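Local coordinates for glycoside Hydrolase (Bacteroides uniformis, PDB 5TA0), which probably hydrolyses agarose chains as a member of glycoside hydrolase family 86, and holds neoagarooctaose in its glycan pocket, at residues D207-D210 with P215-S218; P250-Q255 with A262-F267; M306-S311 with G316-L321. All coordinates share one frame; numbering follows the deposited sequence.

Overall arrangement
The three contacts follow one another along the chain and form a row through the barrel domain. Interaction 1 and interaction 2 have centres 14 Å apart and are joined by a salt bridge, Asp210 OD2 to Arg263 NH1 at 2.7 Å. Interaction 2 and interaction 3 are likewise 14 Å apart between centres; Phe252 CZ packs on Ile307 CG1 at 3.8 Å, and Lys265 NZ probably hydrogen-bonds Tyr310 OH at 3.0 Å. Interactions 1 and 3 do not touch: their nearest atoms are about 15 Å apart. The Phe252 side chain of interaction 2 lies about 4 Å from a bound calcium ion, whereas the Ser311 side chain of interaction 3 is about 14 Å from a calcium ion.

Interaction 1 of 3, residues D207-D210 with P215-S218; sequences DIYD and PKSS. With SO4 (sulfate ion), chain G.
Lys216 N meets Ile208 O at 2.8 Å, but the bond is bent and weak; it marks where the loop doubles back on the wider, pi-type turn that ends helix 204-210, bringing the CA atoms of Tyr209 and Lys216 within 4.3 Å. The Lys216 side chain crosses the Tyr209 ring at about a right angle. Its CG sits 3.5 Å from the ring centroid and only 5° off the normal, a CH-pi contact over the middle of one face, with CB above the CE2 side. The lysine chain runs out nearly straight and then bends at its last torsion (chi4 -74°), which turns NZ down onto Tyr209 O at 2.8 Å, close to the line of the carbonyl. Lys216 has two modelled conformers, and this grip belongs to one of them. Replacing Tyr209 by an alanine would probably strip the lysine methylenes of the ring they lie on, leaving the chain held mainly by the NZ bond to the backbone carbonyl and so less fixed in its course. The connection leads from short helix 204-210 into helix 219-236, within the crossover from strand 197-199 to strand 242-247 of the parallel barrel. At the ring's edge, in its plane, Ser217 O lies 3.9 Å from Tyr209 CD2. Next to it, Ile208 CG2 approaches Ser217 OG at 3.3 Å. Ser218 is the N-cap of helix 219-236, its OG bonded to Lys221 N, while Ser218 N points almost straight (169°) at sulfate O2, 2.9 Å away; Lys221 NZ also binds this anion, which probably came from the crystallisation liquor.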
loop_
_atom_site.group_PDB
_atom_site.type_symbol
_atom_site.label_atom_id
_atom_site.label_comp_id
_atom_site.label_asym_id
_atom_site.label_seq_id
_atom_site.Cartn_x
_atom_site.Cartn_y
_atom_site.Cartn_z
ATOM N N ASP A 207 -18.109 -0.731 -8.859
ATOM C CA ASP A 207 -19.556 -0.989 -8.939
ATOM C C ASP A 207 -20.312 0.026 -9.797
ATOM O O ASP A 207 -21.258 -0.345 -10.501
ATOM C CB ASP A 207 -20.170 -1.043 -7.535
ATOM C CG ASP A 207 -20.105 -2.412 -6.920
ATOM O OD1 ASP A 207 -21.107 -3.136 -7.001
ATOM O OD2 ASP A 207 -19.101 -2.772 -6.336
ATOM N N ILE A 208 -19.954 1.296 -9.725
ATOM C CA ILE A 208 -20.683 2.355 -10.433
ATOM C C ILE A 208 -20.442 2.316 -11.938
ATOM O O ILE A 208 -21.380 2.565 -12.715
ATOM C CB ILE A 208 -20.329 3.754 -9.863
ATOM C CG1 ILE A 208 -21.004 3.910 -8.519
ATOM C CG2 ILE A 208 -20.664 4.912 -10.807
ATOM C CD1 ILE A 208 -20.471 5.063 -7.693
ATOM N N TYR A 209 -19.212 2.048 -12.349
ATOM C CA TYR A 209 -18.794 2.299 -13.730
ATOM C C TYR A 209 -18.171 1.140 -14.463
ATOM O O TYR A 209 -18.444 0.973 -15.654
ATOM C CB TYR A 209 -17.822 3.486 -13.796
ATOM C CG TYR A 209 -18.039 4.253 -15.050
ATOM C CD1 TYR A 209 -17.382 3.921 -16.236
ATOM C CD2 TYR A 209 -18.999 5.260 -15.078
ATOM C CE1 TYR A 209 -17.654 4.613 -17.420
ATOM C CE2 TYR A 209 -19.265 5.951 -16.222
ATOM C CZ TYR A 209 -18.615 5.632 -17.377
ATOM O OH TYR A 209 -18.920 6.371 -18.488
ATOM N N ASP A 210 -17.307 0.363 -13.804
ATOM C CA ASP A 210 -16.394 -0.544 -14.530
ATOM C C ASP A 210 -16.776 -1.999 -14.564
ATOM O O ASP A 210 -16.361 -2.697 -15.498
ATOM C CB ASP A 210 -14.969 -0.398 -13.971
ATOM C CG ASP A 210 -14.477 1.012 -14.070
ATOM O OD1 ASP A 210 -14.743 1.688 -15.079
ATOM O OD2 ASP A 210 -13.793 1.484 -13.131
ATOM N N PRO A 215 -24.001 0.413 -13.935
ATOM C CA PRO A 215 -24.989 1.382 -14.429
ATOM C C PRO A 215 -24.379 2.591 -15.116
ATOM O O PRO A 215 -25.073 3.293 -15.838
ATOM C CB PRO A 215 -25.743 1.788 -13.164
ATOM C CG PRO A 215 -24.734 1.587 -12.061
ATOM C CD PRO A 215 -24.024 0.329 -12.459
ATOM N N LYS A 216 -23.082 2.818 -14.905
ATOM C CA LYS A 216 -22.391 3.990 -15.433
ATOM C C LYS A 216 -23.132 5.265 -15.053
ATOM O O LYS A 216 -23.422 6.133 -15.875
ATOM C CB LYS A 216 -22.078 3.853 -16.931
ATOM C CG LYS A 216 -20.951 2.848 -17.166
ATOM C CD LYS A 216 -20.711 2.615 -18.638
ATOM C CE LYS A 216 -20.049 1.270 -18.864
ATOM N NZ LYS A 216 -18.617 1.272 -18.461
ATOM N N SER A 217 -23.439 5.362 -13.769
ATOM C CA SER A 217 -23.974 6.576 -13.183
ATOM C C SER A 217 -22.848 7.584 -12.927
ATOM O O SER A 217 -21.674 7.318 -13.207
ATOM C CB SER A 217 -24.767 6.238 -11.926
ATOM O OG SER A 217 -23.938 5.603 -10.966
ATOM N N SER A 218 -23.217 8.756 -12.465
ATOM C CA SER A 218 -22.269 9.862 -12.339
ATOM C C SER A 218 -21.055 9.552 -11.449
ATOM O O SER A 218 -21.190 9.087 -10.303
ATOM C CB SER A 218 -22.967 11.139 -11.836
ATOM O OG SER A 218 -22.044 12.108 -11.395
HETATM S S SO4 G . -26.940 9.068 -10.609
HETATM O O1 SO4 G . -26.186 8.436 -9.462
HETATM O O2 SO4 G . -25.942 9.521 -11.636
HETATM O O3 SO4 G . -27.897 8.090 -11.223
HETATM O O4 SO4 G . -27.678 10.317 -10.203
#

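Interaction 2 of 3, residues P250-Q255 with A262-F267; sequences PDFELQ and ARWKQF
Phe252 and Trp264 carry the whole contact through an aromatic pair, with the corner of one ring set against the pyrrole part of the other. The closest approach is Phe252 CE1 to Trp264 CD1 at 3.5 Å, while Phe252 CZ stands 4.0 Å from Trp264 CG. The centroids of the phenyl ring and the five-membered ring are 5.3 Å apart and the planes are inclined at 56°, an intermediate tilt that fits neither an offset stack nor a T-shaped pair. Phe252 CB leaves the backbone at an angle to the helix, but with CG opposite the carbonyl carbon (chi1 -64°) the ring swings over so that its far end reaches the indole. Although both residues are buried, just 96 Å² is buried between the two segments, both sides summed, and the nearest CA pair, Phe252 and Trp264, is 8.0 Å apart; the meeting is purely of side chains.

Backbone hydrogen bonds shape each partner separately. Asp251 to Leu254 form a type I turn, closed by a weak bond from Leu254 N to Asp251 O at 3.3 Å, and Phe252 rides on this turn. Across from it, Arg263 serves as the N-cap residue of helix 264-271, whose first turn is tied by Phe267 N to Arg263 O at 2.8 Å.

Polar fixing comes from outside: Trp264 NE1 bonds Thr247 OG1 at the end of strand 242-247. The pair lies within the beta-alpha-beta crossover of the barrel from that strand through helix 264-271 to parallel strand 277-285. The indole stacks on Tyr245 of the first strand and meets Phe278 of the second edge-to-face. Phe252 is edge-to-face with Trp260 of helix 258-262, and also packs on Met306 and Ile307 of helix 298-315 and on Phe603 of strand 602-609.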
loop_
_atom_site.group_PDB
_atom_site.type_symbol
_atom_site.label_atom_id
_atom_site.label_comp_id
_atom_site.label_asym_id
_atom_site.label_seq_id
_atom_site.Cartn_x
_atom_site.Cartn_y
_atom_site.Cartn_z
ATOM N N PRO A 250 -6.412 2.028 -9.768
ATOM C CA PRO A 250 -5.980 3.393 -10.116
ATOM C C PRO A 250 -5.089 3.335 -11.339
ATOM O O PRO A 250 -3.905 2.999 -11.224
ATOM C CB PRO A 250 -5.228 3.881 -8.842
ATOM C CG PRO A 250 -4.749 2.637 -8.223
ATOM C CD PRO A 250 -5.743 1.540 -8.542
ATOM N N ASP A 251 -5.687 3.584 -12.503
ATOM C CA ASP A 251 -5.091 3.336 -13.817
ATOM C C ASP A 251 -5.068 4.633 -14.624
ATOM O O ASP A 251 -5.846 4.835 -15.567
ATOM C CB ASP A 251 -5.889 2.249 -14.548
ATOM C CG ASP A 251 -5.822 0.879 -13.869
ATOM O OD1 ASP A 251 -4.984 0.676 -12.986
ATOM O OD2 ASP A 251 -6.599 -0.026 -14.266
ATOM N N PHE A 252 -4.157 5.523 -14.273
ATOM C CA PHE A 252 -4.297 6.929 -14.628
ATOM C C PHE A 252 -4.096 7.230 -16.110
ATOM O O PHE A 252 -4.696 8.187 -16.644
ATOM C CB PHE A 252 -3.318 7.757 -13.805
ATOM C CG PHE A 252 -3.581 7.743 -12.316
ATOM C CD1 PHE A 252 -4.778 7.291 -11.762
ATOM C CD2 PHE A 252 -2.586 8.214 -11.470
ATOM C CE1 PHE A 252 -4.989 7.354 -10.407
ATOM C CE2 PHE A 252 -2.802 8.260 -10.109
ATOM C CZ PHE A 252 -3.992 7.819 -9.575
ATOM N N GLU A 253 -3.276 6.423 -16.768
ATOM C CA GLU A 253 -2.880 6.681 -18.151
ATOM C C GLU A 253 -3.971 6.300 -19.131
ATOM O O GLU A 253 -3.903 6.677 -20.314
ATOM C CB GLU A 253 -1.575 5.962 -18.495
ATOM C CG GLU A 253 -1.675 4.505 -18.887
ATOM C CD GLU A 253 -1.953 3.542 -17.752
ATOM O OE1 GLU A 253 -2.133 3.953 -16.583
ATOM O OE2 GLU A 253 -1.961 2.324 -18.011
ATOM N N LEU A 254 -4.941 5.525 -18.712
ATOM C CA LEU A 254 -5.943 4.999 -19.678
ATOM C C LEU A 254 -6.709 6.134 -20.342
ATOM O O LEU A 254 -6.880 7.222 -19.793
ATOM C CB LEU A 254 -6.900 4.023 -19.001
ATOM C CG LEU A 254 -6.253 2.744 -18.459
ATOM C CD1 LEU A 254 -7.332 1.840 -17.890
ATOM C CD2 LEU A 254 -5.399 2.000 -19.464
ATOM N N GLN A 255 -7.157 5.845 -21.565
ATOM C CA GLN A 255 -7.780 6.840 -22.448
ATOM C C GLN A 255 -6.949 8.126 -22.588
ATOM O O GLN A 255 -7.464 9.247 -22.482
ATOM C CB GLN A 255 -9.208 7.128 -21.995
ATOM C CG GLN A 255 -10.147 5.933 -22.160
ATOM C CD GLN A 255 -10.061 4.918 -21.041
ATOM O OE1 GLN A 255 -10.135 5.288 -19.855
ATOM N NE2 GLN A 255 -9.925 3.654 -21.390
ATOM N N ALA A 262 -10.832 12.352 -15.377
ATOM C CA ALA A 262 -12.225 12.139 -14.977
ATOM C C ALA A 262 -12.410 11.660 -13.537
ATOM O O ALA A 262 -13.498 11.786 -12.990
ATOM C CB ALA A 262 -12.869 11.123 -15.910
ATOM N N ARG A 263 -11.350 11.086 -12.952
ATOM C CA ARG A 263 -11.460 10.357 -11.690
ATOM C C ARG A 263 -10.609 11.025 -10.603
ATOM O O ARG A 263 -11.092 11.969 -9.976
ATOM C CB ARG A 263 -11.194 8.873 -11.908
ATOM C CG ARG A 263 -12.179 8.248 -12.870
ATOM C CD ARG A 263 -11.955 6.771 -12.944
ATOM N NE ARG A 263 -12.773 6.171 -13.986
ATOM C CZ ARG A 263 -13.185 4.907 -13.995
ATOM N NH1 ARG A 263 -12.953 4.091 -12.985
ATOM N NH2 ARG A 263 -13.906 4.464 -15.024
ATOM N N TRP A 264 -9.368 10.591 -10.393
ATOM C CA TRP A 264 -8.548 11.178 -9.313
ATOM C C TRP A 264 -8.393 12.698 -9.380
ATOM O O TRP A 264 -8.437 13.370 -8.337
ATOM C CB TRP A 264 -7.191 10.454 -9.133
ATOM C CG TRP A 264 -7.319 9.394 -8.069
ATOM C CD1 TRP A 264 -7.642 8.082 -8.247
ATOM C CD2 TRP A 264 -7.266 9.611 -6.669
ATOM N NE1 TRP A 264 -7.730 7.440 -7.026
ATOM C CE2 TRP A 264 -7.520 8.365 -6.043
ATOM C CE3 TRP A 264 -6.974 10.726 -5.874
ATOM C CZ2 TRP A 264 -7.585 8.231 -4.663
ATOM C CZ3 TRP A 264 -7.020 10.578 -4.498
ATOM C CH2 TRP A 264 -7.307 9.338 -3.912
ATOM N N LYS A 265 -8.241 13.265 -10.580
ATOM C CA LYS A 265 -8.180 14.724 -10.686
ATOM C C LYS A 265 -9.445 15.365 -10.088
ATOM O O LYS A 265 -9.368 16.313 -9.303
ATOM C CB LYS A 265 -7.962 15.163 -12.140
ATOM C CG LYS A 265 -7.767 16.674 -12.341
ATOM C CD LYS A 265 -9.083 17.307 -12.807
ATOM C CE LYS A 265 -8.998 18.672 -13.503
ATOM N NZ LYS A 265 -8.659 19.826 -12.658
ATOM N N GLN A 266 -10.611 14.866 -10.495
ATOM C CA GLN A 266 -11.880 15.374 -10.004
ATOM C C GLN A 266 -12.096 15.115 -8.533
ATOM O O GLN A 266 -12.667 15.961 -7.842
ATOM C CB GLN A 266 -13.061 14.791 -10.805
ATOM C CG GLN A 266 -13.038 15.058 -12.305
ATOM C CD GLN A 266 -12.939 16.525 -12.657
ATOM O OE1 GLN A 266 -13.534 17.385 -12.004
ATOM N NE2 GLN A 266 -12.143 16.823 -13.666
ATOM N N PHE A 267 -11.672 13.944 -8.035
ATOM C CA PHE A 267 -11.827 13.667 -6.622
ATOM C C PHE A 267 -11.013 14.656 -5.765
ATOM O O PHE A 267 -11.515 15.214 -4.795
ATOM C CB PHE A 267 -11.418 12.241 -6.294
ATOM C CG PHE A 267 -11.538 11.894 -4.835
ATOM C CD1 PHE A 267 -12.758 11.856 -4.194
ATOM C CD2 PHE A 267 -10.410 11.582 -4.093
ATOM C CE1 PHE A 267 -12.871 11.498 -2.857
ATOM C CE2 PHE A 267 -10.513 11.253 -2.752
ATOM C CZ PHE A 267 -11.726 11.206 -2.132
#

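Interaction 3 of 3, residues M306-S311 with G316-L321; sequences MIEQYS and GEVKPL
Ser311 and Glu308, on one side of helix 298-315, make the close part of this contact with the chain that returns from the helix end. Ser311 CB presses on Glu317 O at 3.4 Å. Its hydroxyl is turned back along the helix (chi1 -61°) and gives its proton to Ile307 O at 2.7 Å, from above the carbonyl plane. Ser311 N bonds the same oxygen at 3.0 Å from the opposite face, so one buried carbonyl is gripped twice and the hydroxyl is kept off the loop. Farther along, Glu308 CG lies against Val318 CG1 at 3.9 Å, and Val318 CG2 comes to 4.1 Å from Glu308 CB; the two valine methyls thus lie along the aliphatic stem of the glutamate, one by CG and one by CB, as the side chains pass at a slant. Beyond that stem the extended Glu308 chain delivers its carboxylate to Tyr531, Lys529 and Arg360.

The exposed side is looser. Gly316, where positive phi (78°) ends the helix, offers its N to Ser311 O at 3.1 Å, but the angle of 121° makes the bond weak. Glu317 points its CB away from the helix, and its ion pair with Lys319, itself held by Gly272 O and Met275 O, is long; both residues are modelled in two conformers.

The turn completes the barrel crossover from strand 277-285 through helix 298-315 into strand 321-326. Ile307 and Ser311 rest on Phe278 of the first of these strands, whereas Gln309 faces strands 523-538 and 631-642, so that the helix joins the barrel to a C-terminal beta-sheet.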
loop_
_atom_site.group_PDB
_atom_site.type_symbol
_atom_site.label_atom_id
_atom_site.label_comp_id
_atom_site.label_asym_id
_atom_site.label_seq_id
_atom_site.Cartn_x
_atom_site.Cartn_y
_atom_site.Cartn_z
ATOM N N MET A 306 1.819 10.909 -9.095
ATOM C CA MET A 306 0.808 11.752 -9.682
ATOM C C MET A 306 -0.200 12.250 -8.658
ATOM O O MET A 306 -0.570 13.419 -8.654
ATOM C CB MET A 306 0.115 10.992 -10.814
ATOM C CG MET A 306 -0.639 11.897 -11.754
ATOM S SD MET A 306 -0.916 11.146 -13.377
ATOM C CE MET A 306 -1.362 12.606 -14.325
ATOM N N ILE A 307 -0.607 11.359 -7.747
ATOM C CA ILE A 307 -1.484 11.777 -6.645
ATOM C C ILE A 307 -0.790 12.891 -5.838
ATOM O O ILE A 307 -1.379 13.938 -5.568
ATOM C CB ILE A 307 -1.870 10.606 -5.734
ATOM C CG1 ILE A 307 -2.752 9.597 -6.489
ATOM C CG2 ILE A 307 -2.587 11.098 -4.507
ATOM C CD1 ILE A 307 -2.987 8.320 -5.704
ATOM N N GLU A 308 0.472 12.674 -5.470
ATOM C CA GLU A 308 1.192 13.672 -4.662
ATOM C C GLU A 308 1.369 14.991 -5.405
ATOM O O GLU A 308 1.126 16.051 -4.826
ATOM C CB GLU A 308 2.559 13.148 -4.271
ATOM C CG GLU A 308 2.519 11.993 -3.288
ATOM C CD GLU A 308 3.875 11.346 -3.052
ATOM O OE1 GLU A 308 3.897 10.295 -2.344
ATOM O OE2 GLU A 308 4.914 11.805 -3.596
ATOM N N GLN A 309 1.796 14.919 -6.670
ATOM C CA GLN A 309 2.065 16.150 -7.414
ATOM C C GLN A 309 0.807 16.975 -7.642
ATOM O O GLN A 309 0.836 18.208 -7.490
ATOM C CB GLN A 309 2.721 15.824 -8.756
ATOM C CG GLN A 309 2.912 17.016 -9.706
ATOM C CD GLN A 309 3.971 17.994 -9.235
ATOM O OE1 GLN A 309 5.164 17.770 -9.396
ATOM N NE2 GLN A 309 3.529 19.080 -8.648
ATOM N N TYR A 310 -0.299 16.316 -8.012
ATOM C CA TYR A 310 -1.534 17.079 -8.229
ATOM C C TYR A 310 -2.117 17.592 -6.916
ATOM O O TYR A 310 -2.651 18.715 -6.853
ATOM C CB TYR A 310 -2.563 16.360 -9.100
ATOM C CG TYR A 310 -3.692 17.272 -9.457
ATOM C CD1 TYR A 310 -4.967 17.091 -8.935
ATOM C CD2 TYR A 310 -3.469 18.399 -10.224
ATOM C CE1 TYR A 310 -5.994 17.980 -9.206
ATOM C CE2 TYR A 310 -4.477 19.280 -10.525
ATOM C CZ TYR A 310 -5.735 19.082 -10.016
ATOM O OH TYR A 310 -6.746 19.969 -10.289
ATOM N N SER A 311 -1.983 16.814 -5.830
ATOM C CA SER A 311 -2.348 17.323 -4.519
ATOM C C SER A 311 -1.574 18.594 -4.173
ATOM O O SER A 311 -2.146 19.557 -3.679
ATOM C CB SER A 311 -2.149 16.251 -3.456
ATOM O OG SER A 311 -2.958 15.110 -3.706
ATOM N N GLY A 316 -2.189 22.294 -2.307
ATOM C CA GLY A 316 -1.004 22.871 -1.661
ATOM C C GLY A 316 -0.316 21.987 -0.657
ATOM O O GLY A 316 0.551 22.472 0.080
ATOM N N GLU A 317 -0.642 20.697 -0.604
ATOM C CA GLU A 317 -0.017 19.795 0.356
ATOM C C GLU A 317 -0.240 18.365 -0.090
ATOM O O GLU A 317 -1.263 18.079 -0.745
ATOM C CB GLU A 317 -0.617 19.986 1.750
ATOM C CG GLU A 317 -2.036 19.451 1.884
ATOM C CD GLU A 317 -2.770 19.967 3.107
ATOM O OE1 GLU A 317 -2.136 20.525 4.026
ATOM O OE2 GLU A 317 -4.014 19.823 3.138
ATOM N N VAL A 318 0.675 17.477 0.298
ATOM C CA VAL A 318 0.528 16.022 0.083
ATOM C C VAL A 318 -0.348 15.473 1.189
ATOM O O VAL A 318 -0.075 15.726 2.386
ATOM C CB VAL A 318 1.871 15.294 0.104
ATOM C CG1 VAL A 318 1.693 13.774 0.048
ATOM C CG2 VAL A 318 2.741 15.750 -1.058
ATOM N N LYS A 319 -1.362 14.716 0.815
ATOM C CA LYS A 319 -2.280 14.103 1.762
ATOM C C LYS A 319 -1.741 12.732 2.187
ATOM O O LYS A 319 -1.243 11.991 1.346
ATOM C CB LYS A 319 -3.608 13.929 1.028
ATOM C CG LYS A 319 -4.778 13.567 1.903
ATOM C CD LYS A 319 -5.308 14.756 2.685
ATOM C CE LYS A 319 -5.937 15.827 1.805
ATOM N NZ LYS A 319 -6.583 16.894 2.626
ATOM N N PRO A 320 -1.853 12.353 3.479
ATOM C CA PRO A 320 -1.424 10.999 3.852
ATOM C C PRO A 320 -2.130 9.950 2.986
ATOM O O PRO A 320 -3.326 10.087 2.725
ATOM C CB PRO A 320 -1.837 10.864 5.317
ATOM C CG PRO A 320 -1.940 12.271 5.826
ATOM C CD PRO A 320 -2.383 13.101 4.641
ATOM N N LEU A 321 -1.384 8.940 2.565
ATOM C CA LEU A 321 -1.900 7.906 1.668
ATOM C C LEU A 321 -2.022 6.573 2.407
ATOM O O LEU A 321 -1.050 6.116 3.056
ATOM C CB LEU A 321 -0.990 7.734 0.456
ATOM C CG LEU A 321 -1.423 6.710 -0.606
ATOM C CD1 LEU A 321 -2.710 7.141 -1.296
ATOM C CD2 LEU A 321 -0.321 6.492 -1.635
#